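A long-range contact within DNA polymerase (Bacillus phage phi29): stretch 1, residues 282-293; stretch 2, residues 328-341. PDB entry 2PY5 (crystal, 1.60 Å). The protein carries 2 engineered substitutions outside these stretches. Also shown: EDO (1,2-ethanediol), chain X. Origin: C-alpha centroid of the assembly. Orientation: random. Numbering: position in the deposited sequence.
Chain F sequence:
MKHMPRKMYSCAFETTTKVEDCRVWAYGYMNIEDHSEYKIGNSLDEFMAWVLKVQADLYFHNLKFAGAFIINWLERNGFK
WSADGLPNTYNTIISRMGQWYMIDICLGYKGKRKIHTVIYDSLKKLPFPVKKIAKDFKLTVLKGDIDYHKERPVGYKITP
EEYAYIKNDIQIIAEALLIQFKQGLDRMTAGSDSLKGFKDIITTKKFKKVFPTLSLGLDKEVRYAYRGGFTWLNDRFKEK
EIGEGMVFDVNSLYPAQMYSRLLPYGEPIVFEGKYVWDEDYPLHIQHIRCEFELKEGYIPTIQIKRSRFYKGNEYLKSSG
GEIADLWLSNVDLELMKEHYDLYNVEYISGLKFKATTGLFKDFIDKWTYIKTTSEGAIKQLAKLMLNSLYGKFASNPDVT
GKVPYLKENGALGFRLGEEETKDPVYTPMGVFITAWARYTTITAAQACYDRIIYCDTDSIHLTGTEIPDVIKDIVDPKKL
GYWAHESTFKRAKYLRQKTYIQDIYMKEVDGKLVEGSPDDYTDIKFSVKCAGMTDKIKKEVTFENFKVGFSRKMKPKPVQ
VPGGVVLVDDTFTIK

Stretch 1, residues 282-293: PLHIQHIRCEFE
Stretch 2, residues 328-341: LSNVDLELMKEHYD

One long strand (residues 283-293, continuing beyond) pairs at two separated places with stretch 2, first with 328-329 and then with 340-341, because the chain leaves the sheet after Ser329, crosses as a helix (330-339) and returns as a strand at Tyr340. The strand is extended (Ile285 -118/128, Ile288 -137/142), the helix regular (Leu333 -66/-43). Their axes approach to 7.9 Å, with 59° between N-to-C directions, and both pairings are antiparallel.

At the first, Gln286 (t, p, chi3 66°) and Leu328 (m, t) form a hydrogen-bonded pair (CA-CA 5.3 Å): Gln286 N donates to Leu328 O at 2.8 Å and Leu328 N to Gln286 O at 2.9 Å, both nearly straight. Ile285 (m, t) and Ser329 form a non-hydrogen-bonded pair, CA-CA 4.3 Å, their side chains on the sheet face opposite to that of Gln286 and Leu328; Ile285 CA lies 3.2 Å from Leu328 O in a CA-H...O contact.

Ser329 (phi/psi -57/157, chi1 p) turns the strand into the helix. Its OG accepts from Asp332 N at 3.1 Å, a capping bond, and donates to Asp332 OD2 at 2.7 Å. Asn330, the first helical residue, extends the pairing with its side chain: chi1 p and chi2 -81° place OD1 3.0 Å from His284 N, which donates to it at 166°. The return bond, Asn330 N to His284 O, is weak, 2.9 Å long but bent to 128°. A short amide side chain suits this place, offering a carbonyl oxygen to the strand's backbone NH. Leu283 (m, t) CD2 lies 3.6 Å from Asn330 OD1. The buried His284 ring (chi1 p, chi2 -81°) brings CE1 to 3.5 Å from Asn330 CB, and its NE2 lies 4.1 Å from Leu333 CD2.

Under the helix the contact is apolar. Leu333 (t, p) and Met336 (t, t, p), three residues apart, point toward the strand, and Ile288 and Cys290 point toward stretch 2 in return. Ile288 (t, t) reaches Leu328 CD1 with its CG2 at 4.1 Å, and with its CD1 Leu333 CD1 at 4.3 Å and Met336 CE at 4.2 Å. Cys290 SG (chi1 p) meets Met336 CE at 4.5 Å; the long, flexible methionine reaches both. The end of Gln286 leads away, its NE2 donating to His287 O at 3.1 Å.

At the far pairing Tyr340 (-129/150) leaves helical geometry, though its N still donates to Met336 O at 2.9 Å. Glu293 (chi1 -139°, between wells) and Asp341 (chi1 m) form the second hydrogen-bonded pair, CA-CA 5.2 Å: Glu293 N to Asp341 O is 2.9 Å, Asp341 N to Glu293 O 2.8 Å. Their acidic side chains share one sheet face and remain partly exposed. The Phe292 (chi1 p) and Tyr340 (chi1 m) rings meet obliquely, Phe292 CD1 to Tyr340 CE2 at 3.5 Å, planes at 76°. In all, 717 Å² is buried, summed over both stretches.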

ATOM      1  N   PRO F 282      -3.164  19.396 -24.347  1.00 30.16           N
ATOM      2  CA  PRO F 282      -1.717  19.180 -24.500  1.00 31.06           C
ATOM      3  C   PRO F 282      -1.157  17.856 -23.933  1.00 31.47           C
ATOM      4  O   PRO F 282       0.053  17.561 -24.155  1.00 31.16           O
ATOM      5  CB  PRO F 282      -1.127  20.371 -23.758  1.00 32.39           C
ATOM      6  CG  PRO F 282      -2.082  20.586 -22.638  1.00 30.72           C
ATOM      7  CD  PRO F 282      -3.441  20.343 -23.254  1.00 30.23           C
ATOM      8  N   LEU F 283      -1.991  17.089 -23.231  1.00 30.47           N
ATOM      9  CA  LEU F 283      -1.624  15.769 -22.720  1.00 30.58           C
ATOM     10  C   LEU F 283      -2.398  14.712 -23.480  1.00 31.34           C
ATOM     11  O   LEU F 283      -3.524  14.931 -23.909  1.00 31.05           O
ATOM     12  CB  LEU F 283      -1.930  15.619 -21.228  1.00 30.78           C
ATOM     13  CG  LEU F 283      -1.204  16.554 -20.264  1.00 30.57           C
ATOM     14  CD1 LEU F 283      -1.611  16.261 -18.835  1.00 31.92           C
ATOM     15  CD2 LEU F 283       0.330  16.494 -20.426  1.00 32.89           C
ATOM     16  N   HIS F 284      -1.818  13.525 -23.628  1.00 30.95           N
ATOM     17  CA  HIS F 284      -2.539  12.470 -24.308  1.00 31.38           C
ATOM     18  C   HIS F 284      -2.083  11.092 -23.876  1.00 31.93           C
ATOM     19  O   HIS F 284      -1.026  10.945 -23.287  1.00 31.85           O
ATOM     20  CB  HIS F 284      -2.473  12.606 -25.842  1.00 31.22           C
ATOM     21  CG  HIS F 284      -1.155  12.233 -26.469  1.00 31.26           C
ATOM     22  ND1 HIS F 284      -0.076  13.084 -26.514  1.00 32.24           N
ATOM     23  CD2 HIS F 284      -0.786  11.124 -27.159  1.00 32.40           C
ATOM     24  CE1 HIS F 284       0.928  12.491 -27.151  1.00 34.05           C
ATOM     25  NE2 HIS F 284       0.520  11.299 -27.551  1.00 32.75           N
ATOM     26  N   ILE F 285      -2.921  10.119 -24.194  1.00 30.51           N
ATOM     27  CA  ILE F 285      -2.602   8.685 -24.072  1.00 30.56           C
ATOM     28  C   ILE F 285      -2.689   8.153 -25.491  1.00 33.18           C
ATOM     29  O   ILE F 285      -3.683   8.370 -26.172  1.00 31.75           O
ATOM     30  CB  ILE F 285      -3.571   7.966 -23.108  1.00 30.29           C
ATOM     31  CG1 ILE F 285      -3.317   8.412 -21.665  1.00 31.24           C
ATOM     32  CG2 ILE F 285      -3.400   6.414 -23.210  1.00 32.04           C
ATOM     33  CD1 ILE F 285      -4.391   7.977 -20.659  1.00 31.98           C
ATOM     34  N   GLN F 286      -1.625   7.475 -25.920  1.00 31.95           N
ATOM     35  CA  GLN F 286      -1.499   6.948 -27.294  1.00 30.47           C
ATOM     36  C   GLN F 286      -1.506   5.426 -27.222  1.00 30.91           C
ATOM     37  O   GLN F 286      -0.706   4.850 -26.491  1.00 31.80           O
ATOM     38  CB  GLN F 286      -0.197   7.437 -27.920  1.00 31.28           C
ATOM     39  CG  GLN F 286       0.077   6.955 -29.346  1.00 31.00           C
ATOM     40  CD  GLN F 286      -0.842   7.607 -30.375  1.00 32.45           C
ATOM     41  OE1 GLN F 286      -0.777   8.835 -30.605  1.00 33.17           O
ATOM     42  NE2 GLN F 286      -1.675   6.794 -31.026  1.00 31.31           N
ATOM     43  N   HIS F 287      -2.403   4.798 -27.972  1.00 29.89           N
ATOM     44  CA  HIS F 287      -2.348   3.358 -28.233  1.00 29.57           C
ATOM     45  C   HIS F 287      -1.406   3.162 -29.412  1.00 30.63           C
ATOM     46  O   HIS F 287      -1.647   3.697 -30.509  1.00 30.51           O
ATOM     47  CB  HIS F 287      -3.739   2.810 -28.551  1.00 29.60           C
ATOM     48  CG  HIS F 287      -3.800   1.312 -28.725  1.00 28.07           C
ATOM     49  ND1 HIS F 287      -4.901   0.680 -29.263  1.00 28.74           N
ATOM     50  CD2 HIS F 287      -2.906   0.330 -28.440  1.00 30.77           C
ATOM     51  CE1 HIS F 287      -4.686  -0.626 -29.301  1.00 30.45           C
ATOM     52  NE2 HIS F 287      -3.491  -0.865 -28.797  1.00 30.38           N
ATOM     53  N   ILE F 288      -0.351   2.378 -29.189  1.00 30.77           N
ATOM     54  CA  ILE F 288       0.718   2.163 -30.167  1.00 32.01           C
ATOM     55  C   ILE F 288       1.043   0.680 -30.165  1.00 33.56           C
ATOM     56  O   ILE F 288       1.045   0.063 -29.106  1.00 34.50           O
ATOM     57  CB  ILE F 288       1.989   3.016 -29.821  1.00 35.80           C
ATOM     58  CG1 ILE F 288       3.143   2.750 -30.792  1.00 38.34           C
ATOM     59  CG2 ILE F 288       2.439   2.801 -28.365  1.00 36.77           C
ATOM     60  CD1 ILE F 288       4.268   3.775 -30.683  1.00 39.42           C
ATOM     61  N   ARG F 289       1.316   0.127 -31.350  1.00 30.04           N
ATOM     62  CA  ARG F 289       1.864  -1.212 -31.479  1.00 29.89           C
ATOM     63  C   ARG F 289       3.232  -1.039 -32.093  1.00 31.37           C
ATOM     64  O   ARG F 289       3.393  -0.253 -33.017  1.00 31.44           O
ATOM     65  CB  ARG F 289       0.991  -2.086 -32.368  1.00 31.38           C
ATOM     66  CG  ARG F 289      -0.302  -2.545 -31.703  1.00 31.98           C
ATOM     67  CD  ARG F 289      -1.219  -3.254 -32.654  1.00 33.24           C
ATOM     68  NE  ARG F 289      -0.701  -4.571 -33.031  1.00 31.03           N
ATOM     69  CZ  ARG F 289      -0.840  -5.680 -32.302  1.00 34.65           C
ATOM     70  NH1 ARG F 289      -1.486  -5.670 -31.144  1.00 35.91           N
ATOM     71  NH2 ARG F 289      -0.344  -6.813 -32.744  1.00 32.91           N
ATOM     72  N   CYS F 290       4.214  -1.770 -31.584  1.00 30.00           N
ATOM     73  CA  CYS F 290       5.563  -1.655 -32.119  1.00 29.68           C
ATOM     74  C   CYS F 290       6.439  -2.801 -31.662  1.00 32.14           C
ATOM     75  O   CYS F 290       6.052  -3.605 -30.818  1.00 29.81           O
ATOM     76  CB  CYS F 290       6.206  -0.327 -31.702  1.00 33.21           C
ATOM     77  SG  CYS F 290       6.530  -0.194 -29.940  1.00 34.98           S
ATOM     78  N   GLU F 291       7.615  -2.879 -32.274  1.00 29.57           N
ATOM     79  CA  GLU F 291       8.722  -3.650 -31.757  1.00 27.32           C
ATOM     80  C   GLU F 291       9.787  -2.653 -31.343  1.00 28.61           C
ATOM     81  O   GLU F 291       9.754  -1.476 -31.736  1.00 29.17           O
ATOM     82  CB  GLU F 291       9.223  -4.629 -32.816  1.00 27.07           C
ATOM     83  CG  GLU F 291       8.202  -5.721 -33.109  1.00 29.49           C
ATOM     84  CD  GLU F 291       8.617  -6.618 -34.248  1.00 32.42           C
ATOM     85  OE1 GLU F 291       8.074  -6.463 -35.362  1.00 37.69           O
ATOM     86  OE2 GLU F 291       9.482  -7.470 -34.028  1.00 33.88           O
ATOM     87  N   PHE F 292      10.652  -3.075 -30.445  1.00 28.52           N
ATOM     88  CA  PHE F 292      11.628  -2.153 -29.888  1.00 29.72           C
ATOM     89  C   PHE F 292      12.943  -2.814 -29.516  1.00 31.57           C
ATOM     90  O   PHE F 292      13.011  -4.023 -29.290  1.00 30.35           O
ATOM     91  CB  PHE F 292      11.053  -1.407 -28.677  1.00 30.50           C
ATOM     92  CG  PHE F 292      10.602  -2.304 -27.555  1.00 29.68           C
ATOM     93  CD1 PHE F 292      11.524  -2.817 -26.642  1.00 29.46           C
ATOM     94  CD2 PHE F 292       9.253  -2.621 -27.401  1.00 32.23           C
ATOM     95  CE1 PHE F 292      11.110  -3.629 -25.595  1.00 32.80           C
ATOM     96  CE2 PHE F 292       8.832  -3.447 -26.346  1.00 34.52           C
ATOM     97  CZ  PHE F 292       9.761  -3.939 -25.448  1.00 33.56           C
ATOM     98  N   GLU F 293      13.995  -2.003 -29.499  1.00 30.03           N
ATOM     99  CA  GLU F 293      15.311  -2.445 -29.045  1.00 29.20           C
ATOM    100  C   GLU F 293      15.953  -1.300 -28.272  1.00 27.35           C
ATOM    101  O   GLU F 293      16.038  -0.177 -28.773  1.00 28.56           O
ATOM    102  CB  GLU F 293      16.203  -2.861 -30.220  1.00 33.79           C
ATOM    103  CG  GLU F 293      17.035  -4.115 -29.938  1.00 40.40           C
ATOM    104  CD  GLU F 293      16.272  -5.418 -30.173  1.00 43.93           C
ATOM    105  OE1 GLU F 293      15.295  -5.460 -30.965  1.00 47.40           O
ATOM    106  OE2 GLU F 293      16.666  -6.424 -29.566  1.00 51.46           O
ATOM    107  N   LEU F 328       0.111   4.410 -23.733  1.00 30.60           N
ATOM    108  CA  LEU F 328       1.126   5.202 -23.026  1.00 31.57           C
ATOM    109  C   LEU F 328       0.718   6.648 -22.894  1.00 31.16           C
ATOM    110  O   LEU F 328       0.318   7.276 -23.872  1.00 32.12           O
ATOM    111  CB  LEU F 328       2.468   5.159 -23.778  1.00 32.25           C
ATOM    112  CG  LEU F 328       3.084   3.766 -23.995  1.00 33.13           C
ATOM    113  CD1 LEU F 328       4.305   3.875 -24.863  1.00 35.87           C
ATOM    114  CD2 LEU F 328       3.437   3.152 -22.668  1.00 36.20           C
ATOM    115  N   SER F 329       0.867   7.186 -21.688  1.00 32.06           N
ATOM    116  CA  SER F 329       0.830   8.639 -21.521  1.00 31.36           C
ATOM    117  C   SER F 329       1.908   9.273 -22.400  1.00 33.80           C
ATOM    118  O   SER F 329       2.922   8.645 -22.731  1.00 32.98           O
ATOM    119  CB  SER F 329       1.073   9.004 -20.055  1.00 32.44           C
ATOM    120  OG  SER F 329       2.447   8.829 -19.682  1.00 33.75           O
ATOM    121  N   ASN F 330       1.759  10.545 -22.751  1.00 32.68           N
ATOM    122  CA  ASN F 330       2.792  11.193 -23.552  1.00 31.78           C
ATOM    123  C   ASN F 330       4.158  11.234 -22.836  1.00 32.93           C
ATOM    124  O   ASN F 330       5.204  11.221 -23.484  1.00 33.67           O
ATOM    125  CB  ASN F 330       2.379  12.611 -24.020  1.00 32.49           C
ATOM    126  CG  ASN F 330       2.022  13.546 -22.875  1.00 32.67           C
ATOM    127  OD1 ASN F 330       0.907  13.494 -22.357  1.00 32.66           O
ATOM    128  ND2 ASN F 330       2.961  14.428 -22.502  1.00 34.34           N
ATOM    129  N   VAL F 331       4.122  11.281 -21.505  1.00 32.31           N
ATOM    130  CA  VAL F 331       5.328  11.289 -20.701  1.00 30.56           C
ATOM    131  C   VAL F 331       6.066   9.943 -20.920  1.00 31.08           C
ATOM    132  O   VAL F 331       7.267   9.915 -21.191  1.00 31.82           O
ATOM    133  CB  VAL F 331       4.992  11.462 -19.222  1.00 30.82           C
ATOM    134  CG1 VAL F 331       6.248  11.335 -18.386  1.00 31.03           C
ATOM    135  CG2 VAL F 331       4.338  12.850 -18.970  1.00 31.41           C
ATOM    136  N   ASP F 332       5.341   8.850 -20.773  1.00 30.82           N
ATOM    137  CA  ASP F 332       5.939   7.516 -20.976  1.00 30.94           C
ATOM    138  C   ASP F 332       6.357   7.276 -22.421  1.00 31.44           C
ATOM    139  O   ASP F 332       7.406   6.652 -22.685  1.00 31.36           O
ATOM    140  CB  ASP F 332       4.967   6.417 -20.532  1.00 31.38           C
ATOM    141  CG  ASP F 332       4.705   6.431 -19.045  1.00 33.40           C
ATOM    142  OD1 ASP F 332       5.648   6.215 -18.275  1.00 35.48           O
ATOM    143  OD2 ASP F 332       3.536   6.615 -18.636  1.00 37.07           O
ATOM    144  N   LEU F 333       5.561   7.781 -23.355  1.00 32.05           N
ATOM    145  CA  LEU F 333       5.835   7.612 -24.784  1.00 32.72           C
ATOM    146  C   LEU F 333       7.120   8.358 -25.171  1.00 31.37           C
ATOM    147  O   LEU F 333       7.975   7.831 -25.905  1.00 31.32           O
ATOM    148  CB  LEU F 333       4.646   8.129 -25.603  1.00 33.39           C
ATOM    149  CG  LEU F 333       4.861   8.101 -27.112  1.00 36.38           C
ATOM    150  CD1 LEU F 333       5.055   6.672 -27.623  1.00 37.74           C
ATOM    151  CD2 LEU F 333       3.702   8.779 -27.826  1.00 39.58           C
ATOM    152  N   GLU F 334       7.304   9.587 -24.676  1.00 32.10           N
ATOM    153  CA  GLU F 334       8.526  10.297 -25.004  1.00 32.28           C
ATOM    154  C   GLU F 334       9.770   9.635 -24.380  1.00 29.12           C
ATOM    155  O   GLU F 334      10.833   9.595 -24.996  1.00 31.31           O
ATOM    156  CB  GLU F 334       8.416  11.761 -24.647  1.00 36.96           C
ATOM    157  CG  GLU F 334       7.375  12.497 -25.527  1.00 38.81           C
ATOM    158  CD  GLU F 334       7.626  12.434 -27.066  1.00 43.55           C
ATOM    159  OE1 GLU F 334       8.783  12.309 -27.548  1.00 43.37           O
ATOM    160  OE2 GLU F 334       6.627  12.526 -27.808  1.00 48.28           O
ATOM    161  N   LEU F 335       9.625   9.100 -23.167  1.00 30.77           N
ATOM    162  CA  LEU F 335      10.726   8.341 -22.563  1.00 29.73           C
ATOM    163  C   LEU F 335      11.087   7.149 -23.461  1.00 30.44           C
ATOM    164  O   LEU F 335      12.266   6.869 -23.691  1.00 28.48           O
ATOM    165  CB  LEU F 335      10.342   7.835 -21.173  1.00 31.08           C
ATOM    166  CG  LEU F 335      10.463   8.883 -20.069  1.00 33.89           C
ATOM    167  CD1 LEU F 335       9.720   8.384 -18.821  1.00 33.73           C
ATOM    168  CD2 LEU F 335      11.933   9.187 -19.758  1.00 34.92           C
ATOM    169  N   MET F 336      10.071   6.444 -23.929  1.00 29.78           N
ATOM    170  CA  MET F 336      10.293   5.230 -24.727  1.00 30.20           C
ATOM    171  C   MET F 336      10.999   5.590 -26.027  1.00 30.23           C
ATOM    172  O   MET F 336      11.950   4.914 -26.445  1.00 31.00           O
ATOM    173  CB  MET F 336       8.965   4.552 -25.023  1.00 31.84           C
ATOM    174  CG  MET F 336       9.128   3.191 -25.683  1.00 32.03           C
ATOM    175  SD  MET F 336       7.572   2.407 -26.125  1.00 36.56           S
ATOM    176  CE  MET F 336       6.930   3.467 -27.401  1.00 41.46           C
ATOM    177  N   LYS F 337      10.509   6.641 -26.689  1.00 30.88           N
ATOM    178  CA  LYS F 337      11.087   7.038 -27.972  1.00 32.68           C
ATOM    179  C   LYS F 337      12.538   7.470 -27.821  1.00 31.75           C
ATOM    180  O   LYS F 337      13.342   7.263 -28.731  1.00 33.73           O
ATOM    181  CB  LYS F 337      10.236   8.143 -28.640  1.00 33.70           C
ATOM    182  CG  LYS F 337       8.862   7.677 -29.031  1.00 36.58           C
ATOM    183  CD  LYS F 337       7.956   8.806 -29.527  1.00 41.79           C
ATOM    184  CE  LYS F 337       8.078   9.033 -30.995  1.00 46.61           C
ATOM    185  NZ  LYS F 337       6.941   9.870 -31.497  1.00 48.76           N
ATOM    186  N   GLU F 338      12.898   8.061 -26.676  1.00 31.36           N
ATOM    187  CA  GLU F 338      14.289   8.444 -26.428  1.00 30.92           C
ATOM    188  C   GLU F 338      15.183   7.240 -26.082  1.00 29.80           C
ATOM    189  O   GLU F 338      16.317   7.164 -26.513  1.00 32.83           O
ATOM    190  CB  GLU F 338      14.414   9.474 -25.316  1.00 33.59           C
ATOM    191  CG  GLU F 338      15.873   9.843 -25.066  1.00 36.34           C
ATOM    192  CD  GLU F 338      16.105  10.951 -24.073  1.00 39.66           C
ATOM    193  OE1 GLU F 338      15.133  11.568 -23.607  1.00 43.75           O
ATOM    194  OE2 GLU F 338      17.294  11.201 -23.768  1.00 42.14           O
ATOM    195  N   HIS F 339      14.652   6.317 -25.285  1.00 27.66           N
ATOM    196  CA  HIS F 339      15.470   5.234 -24.776  1.00 27.90           C
ATOM    197  C   HIS F 339      15.584   4.039 -25.718  1.00 27.01           C
ATOM    198  O   HIS F 339      16.491   3.220 -25.551  1.00 26.99           O
ATOM    199  CB  HIS F 339      14.930   4.766 -23.410  1.00 27.21           C
ATOM    200  CG  HIS F 339      15.235   5.709 -22.291  1.00 26.79           C
ATOM    201  ND1 HIS F 339      15.870   5.315 -21.133  1.00 25.82           N
ATOM    202  CD2 HIS F 339      15.006   7.040 -22.165  1.00 27.74           C
ATOM    203  CE1 HIS F 339      16.023   6.370 -20.342  1.00 27.94           C
ATOM    204  NE2 HIS F 339      15.478   7.420 -20.935  1.00 28.94           N
ATOM    205  N   TYR F 340      14.690   3.949 -26.700  1.00 27.25           N
ATOM    206  CA  TYR F 340      14.612   2.768 -27.586  1.00 27.03           C
ATOM    207  C   TYR F 340      14.609   3.143 -29.049  1.00 28.79           C
ATOM    208  O   TYR F 340      14.098   4.201 -29.423  1.00 31.34           O
ATOM    209  CB  TYR F 340      13.313   1.998 -27.347  1.00 28.21           C
ATOM    210  CG  TYR F 340      13.208   1.295 -26.026  1.00 27.99           C
ATOM    211  CD1 TYR F 340      12.720   1.963 -24.900  1.00 27.91           C
ATOM    212  CD2 TYR F 340      13.538  -0.027 -25.900  1.00 28.09           C
ATOM    213  CE1 TYR F 340      12.602   1.314 -23.674  1.00 27.20           C
ATOM    214  CE2 TYR F 340      13.433  -0.685 -24.679  1.00 28.34           C
ATOM    215  CZ  TYR F 340      12.941  -0.013 -23.591  1.00 28.20           C
ATOM    216  OH  TYR F 340      12.837  -0.658 -22.375  1.00 29.58           O
ATOM    217  N   ASP F 341      15.140   2.242 -29.869  1.00 28.86           N
ATOM    218  CA  ASP F 341      14.818   2.229 -31.283  1.00 29.66           C
ATOM    219  C   ASP F 341      13.495   1.491 -31.457  1.00 30.73           C
ATOM    220  O   ASP F 341      13.316   0.388 -30.948  1.00 31.30           O
ATOM    221  CB  ASP F 341      15.909   1.519 -32.071  1.00 31.20           C
ATOM    222  CG  ASP F 341      17.241   2.255 -32.034  1.00 34.20           C
ATOM    223  OD1 ASP F 341      17.253   3.498 -32.201  1.00 36.40           O
ATOM    224  OD2 ASP F 341      18.268   1.581 -31.851  1.00 39.23           O
TER
HETATM  225  C1  EDO X9013      17.477  11.936 -20.137  1.00 46.71           C
HETATM  226  O1  EDO X9013      18.311  11.810 -21.295  1.00 49.63           O
HETATM  227  C2  EDO X9013      17.924  13.120 -19.284  1.00 47.73           C
HETATM  228  O2  EDO X9013      18.390  12.709 -17.982  1.00 43.46           O